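Local coordinates for protein arylsulfatase (Pseudoalteromonas sp. MB47, PDB 7AJ0) that probably removes sulfate groups from the algal polysaccharide fucoidan by exo-acting hydrolysis, as a calcium-binding sulfatase that assembles into a hexamer, at residues L179-Q183 with S184-Q188. Sequence-based numbering, arbitrary orientation.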
loop_
_atom_site.group_PDB
_atom_site.type_symbol
_atom_site.label_atom_id
_atom_site.label_comp_id
_atom_site.label_asym_id
_atom_site.label_seq_id
_atom_site.Cartn_x
_atom_site.Cartn_y
_atom_site.Cartn_z
ATOM N N LEU A 179 -2.104 38.497 -17.817
ATOM C CA LEU A 179 -2.997 37.391 -18.121
ATOM C C LEU A 179 -4.237 37.460 -17.243
ATOM O O LEU A 179 -4.114 37.376 -16.014
ATOM C CB LEU A 179 -2.295 36.062 -17.895
ATOM C CG LEU A 179 -0.974 35.776 -18.603
ATOM C CD1 LEU A 179 0.181 36.548 -17.993
ATOM C CD2 LEU A 179 -0.691 34.273 -18.567
ATOM N N PRO A 180 -5.434 37.613 -17.813
ATOM C CA PRO A 180 -6.641 37.439 -16.988
ATOM C C PRO A 180 -6.710 36.085 -16.302
ATOM O O PRO A 180 -7.130 36.004 -15.144
ATOM C CB PRO A 180 -7.784 37.630 -17.999
ATOM C CG PRO A 180 -7.206 38.514 -19.048
ATOM C CD PRO A 180 -5.753 38.126 -19.160
ATOM N N SER A 181 -6.304 35.021 -16.983
ATOM C CA SER A 181 -6.421 33.657 -16.456
ATOM C C SER A 181 -5.001 33.150 -16.078
ATOM O O SER A 181 -4.457 33.619 -15.100
ATOM C CB SER A 181 -7.121 32.752 -17.463
ATOM O OG SER A 181 -6.381 32.614 -18.652
ATOM N N VAL A 182 -4.435 32.255 -16.875
ATOM C CA VAL A 182 -3.238 31.524 -16.448
ATOM C C VAL A 182 -2.556 30.942 -17.674
ATOM O O VAL A 182 -3.175 30.769 -18.718
ATOM C CB VAL A 182 -3.618 30.430 -15.413
ATOM C CG1 VAL A 182 -4.611 29.434 -16.025
ATOM C CG2 VAL A 182 -2.388 29.710 -14.886
ATOM N N GLN A 183 -1.259 30.638 -17.543
ATOM C CA GLN A 183 -0.477 30.151 -18.679
ATOM C C GLN A 183 -1.127 28.931 -19.328
ATOM O O GLN A 183 -1.255 28.859 -20.557
ATOM C CB GLN A 183 0.945 29.829 -18.223
ATOM C CG GLN A 183 1.840 29.161 -19.265
ATOM C CD GLN A 183 2.701 30.147 -20.038
ATOM O OE1 GLN A 183 2.662 31.355 -19.795
ATOM N NE2 GLN A 183 3.488 29.631 -20.976
ATOM N N SER A 184 -1.519 27.945 -18.517
ATOM C CA SER A 184 -2.070 26.712 -19.070
ATOM C C SER A 184 -3.310 26.973 -19.916
ATOM O O SER A 184 -3.607 26.203 -20.836
ATOM C CB SER A 184 -2.394 25.735 -17.939
ATOM O OG SER A 184 -3.186 26.359 -16.943
ATOM N N ASP A 185 -4.046 28.047 -19.622
ATOM C CA ASP A 185 -5.215 28.379 -20.429
ATOM C C ASP A 185 -4.813 28.698 -21.864
ATOM O O ASP A 185 -5.544 28.375 -22.808
ATOM C CB ASP A 185 -5.961 29.556 -19.799
ATOM C CG ASP A 185 -7.298 29.824 -20.463
ATOM O OD1 ASP A 185 -7.716 29.013 -21.316
ATOM O OD2 ASP A 185 -7.930 30.850 -20.130
ATOM N N TYR A 186 -3.648 29.325 -22.047
ATOM C CA TYR A 186 -3.171 29.622 -23.391
ATOM C C TYR A 186 -2.555 28.396 -24.060
ATOM O O TYR A 186 -2.822 28.129 -25.237
ATOM C CB TYR A 186 -2.133 30.749 -23.349
ATOM C CG TYR A 186 -2.669 32.100 -22.939
ATOM C CD1 TYR A 186 -2.821 32.430 -21.599
ATOM C CD2 TYR A 186 -3.001 33.054 -23.890
ATOM C CE1 TYR A 186 -3.302 33.664 -21.219
ATOM C CE2 TYR A 186 -3.485 34.293 -23.518
ATOM C CZ TYR A 186 -3.633 34.592 -22.180
ATOM O OH TYR A 186 -4.113 35.824 -21.797
ATOM N N THR A 187 -1.729 27.643 -23.330
ATOM C CA THR A 187 -0.910 26.615 -23.961
ATOM C C THR A 187 -1.712 25.390 -24.377
ATOM O O THR A 187 -1.275 24.658 -25.273
ATOM C CB THR A 187 0.224 26.196 -23.022
ATOM O OG1 THR A 187 -0.319 25.743 -21.777
ATOM C CG2 THR A 187 1.163 27.368 -22.767
ATOM N N GLN A 188 -2.871 25.146 -23.760
ATOM C CA GLN A 188 -3.691 24.014 -24.175
ATOM C C GLN A 188 -4.189 24.166 -25.607
ATOM O O GLN A 188 -4.593 23.171 -26.220
ATOM C CB GLN A 188 -4.878 23.843 -23.225
ATOM C CG GLN A 188 -5.848 25.009 -23.221
ATOM C CD GLN A 188 -6.966 24.837 -22.210
ATOM O OE1 GLN A 188 -7.211 23.737 -21.716
ATOM N NE2 GLN A 188 -7.648 25.930 -21.893
#
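Gln183 and Thr187 share a helical backbone bond, Thr187 N to Gln183 O at 3.1 Å, in the carbonyl plane and fairly straight at 156°, while Tyr186 N reaches the same Gln183 O from above that plane. One residue back, Asp185 N bonds Val182 O, again from above the carbonyl plane; the helix begins right after the extended Val182. The side chains bind the two parts together a second time. Ser181 OG donates to Asp185 OD2 (2.8 Å), which accepts on its anti lone pair, the one away from OD1; with CG opposite the backbone N (chi1 -171°), Asp185 swings its acid back toward the serine. OD1 takes a weak bond from Gln188 NE2, which also makes a weak one to Asp185 O. With an alanine at this position, Ser181 OG would probably lose its acceptor and Gln188 NE2 one of its two weak partners. The Tyr186 ring lies back along the incoming chain: its CD1 edge sits 3.3 Å from Val182 O, Leu179 CD2 packs against CE1 at 3.8 Å, and the hydroxyl passes close to Pro180 CD before bonding Gly215 O. Gln183 bends at chi2 (95°), placing NE2 3.7 Å from Thr187 CG2; its OE1 bonds Ser269 OG and NE2 the backbone O of Asp274, whose OD2 bonds Thr187 OG1. Ser184 OG lies 3.5 Å from Val182 CG1 and bonds Glu486 of the second subunit. The turn lies near the calcium site formed by Asp60, Asp61, Cys102, Asp325 and Asn326, without contributing a ligand. Altogether this is a short helix entered from the loop after strand 175-177, which lies between strands 151-155 and 215-220 in the mixed sheet of the sulfatase fold, of the alkaline phosphatase clan.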